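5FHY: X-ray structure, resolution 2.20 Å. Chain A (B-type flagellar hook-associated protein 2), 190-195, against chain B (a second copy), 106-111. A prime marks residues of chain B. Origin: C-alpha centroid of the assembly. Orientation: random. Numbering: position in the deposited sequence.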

# COMPACT_ATOMS: atom_id res chain seq x y z
N SER A 190 -21.55 -47.65 8.24
CA SER A 190 -22.49 -46.87 9.03
C SER A 190 -23.12 -47.68 10.16
O SER A 190 -23.29 -48.89 10.04
N ASP A 191 -23.45 -46.98 11.24
CA ASP A 191 -24.11 -47.56 12.40
C ASP A 191 -23.35 -48.73 13.05
O ASP A 191 -23.95 -49.59 13.69
N VAL A 192 -22.02 -48.75 12.89
CA VAL A 192 -21.19 -49.62 13.70
C VAL A 192 -21.26 -49.05 15.11
O VAL A 192 -21.41 -49.77 16.09
N ILE A 193 -21.13 -47.73 15.17
CA ILE A 193 -21.59 -46.94 16.31
C ILE A 193 -22.88 -46.28 15.87
O ILE A 193 -22.91 -45.62 14.83
N ASP A 194 -23.95 -46.45 16.64
CA ASP A 194 -25.28 -45.96 16.27
C ASP A 194 -25.30 -44.47 15.92
O ASP A 194 -24.87 -43.63 16.70
N GLY A 195 -25.78 -44.16 14.72
CA GLY A 195 -25.93 -42.78 14.28
C GLY A 195 -24.67 -42.17 13.71
O GLY A 195 -24.65 -41.01 13.32
N ALA B 106 -26.60 -43.80 26.62
CA ALA B 106 -26.51 -45.13 26.04
C ALA B 106 -26.48 -45.09 24.52
O ALA B 106 -27.03 -44.18 23.89
N THR B 107 -25.83 -46.08 23.93
CA THR B 107 -25.80 -46.22 22.48
C THR B 107 -25.69 -47.69 22.12
O THR B 107 -25.65 -48.55 22.99
N ILE B 108 -25.65 -47.97 20.82
CA ILE B 108 -25.55 -49.34 20.33
C ILE B 108 -24.27 -49.45 19.51
O ILE B 108 -23.94 -48.55 18.74
N ILE B 109 -23.55 -50.55 19.68
CA ILE B 109 -22.33 -50.78 18.92
C ILE B 109 -22.44 -52.13 18.22
O ILE B 109 -22.73 -53.14 18.86
N THR B 110 -22.21 -52.13 16.92
CA THR B 110 -22.36 -53.33 16.11
C THR B 110 -20.99 -53.87 15.71
O THR B 110 -20.27 -53.26 14.93
N ASP B 111 -20.65 -55.02 16.27
CA ASP B 111 -19.37 -55.65 15.98
C ASP B 111 -19.59 -57.02 15.33
O ASP B 111 -20.67 -57.29 14.80

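When an irregular segment pairs with a strand, the backbone often sets the register and the side chains settle around it, as this pairing between two copies of a flagellar hook-associated protein illustrates. Ile193 and Ile109′ form a single bridge: Thr110′ N donates to Val192 O at 2.6 Å, and Asp194 N donates to Ile108′ O at 3.0 Å. Val192 O also receives a CA-H contact from Ile109′ CA at 3.1 Å.

Most CA-to-CB bonds run sideways to the partner stretch. Val192 (chi1 t), Ile193 and Ile109′ (both m, t) are buried; Val192 CG1 comes 3.3 Å from Thr110′ O, and Ile109′ CG2 lies 3.7 Å from Val192 O. The m, t form common to both isoleucines, and to Ile108′, places CD1 anti to CA, so that the longer branch is extended. The CA-to-CB bonds of Asp194 and Thr107′ instead point toward the partner stretch. Both adopt chi1 t, and Asp194 CB packs 3.5 Å from Thr107′ OG1; Asp194 CB also lies 4.1 Å from Ile108′ CB, a contact of aliphatic carbon rather than carboxylate.

Thr110′, chi1 m, places OG1 3.2 Å from Asp191 O, although its proton has another acceptor within reach. Asp191, also m, leads its carboxylate away from the strand, where OD1 accepts a weak hydrogen bond from Gly195 N at 3.5 Å.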

# COMPACT_ATOMS: atom_id res chain seq x y z
CB SER A 190 -23.60 -46.30 8.14
OG SER A 190 -23.06 -45.56 7.06
CB ASP A 191 -25.53 -48.01 12.01
CG ASP A 191 -26.41 -46.85 11.60
OD1 ASP A 191 -25.93 -45.70 11.60
OD2 ASP A 191 -27.60 -47.09 11.26
CB VAL A 192 -19.73 -49.69 13.21
CG1 VAL A 192 -18.84 -50.31 14.28
CG2 VAL A 192 -19.65 -50.49 11.92
CB ILE A 193 -20.55 -45.88 16.75
CG1 ILE A 193 -19.16 -46.49 16.86
CG2 ILE A 193 -20.95 -45.27 18.09
CD1 ILE A 193 -18.09 -45.49 17.24
CB ASP A 194 -26.28 -46.23 17.40
CG ASP A 194 -27.73 -46.16 16.94
OD1 ASP A 194 -28.01 -46.65 15.82
OD2 ASP A 194 -28.57 -45.63 17.68
CB ALA B 106 -27.67 -45.99 26.52
CB THR B 107 -24.63 -45.44 21.86
OG1 THR B 107 -24.80 -45.37 20.43
CG2 THR B 107 -23.31 -46.12 22.17
CB ILE B 108 -26.77 -49.75 19.48
CG1 ILE B 108 -28.08 -49.43 20.21
CG2 ILE B 108 -26.72 -51.24 19.13
CD1 ILE B 108 -29.30 -50.01 19.55
CB ILE B 109 -21.06 -50.74 19.80
CG1 ILE B 109 -20.70 -49.30 20.15
CG2 ILE B 109 -19.88 -51.38 19.08
CD1 ILE B 109 -19.40 -49.16 20.91
CB THR B 110 -23.19 -53.05 14.84
OG1 THR B 110 -24.40 -52.37 15.19
CG2 THR B 110 -23.54 -54.35 14.13
CB ASP B 111 -18.52 -55.78 17.26
CG ASP B 111 -19.18 -56.65 18.32
OD1 ASP B 111 -20.43 -56.72 18.36
OD2 ASP B 111 -18.45 -57.27 19.12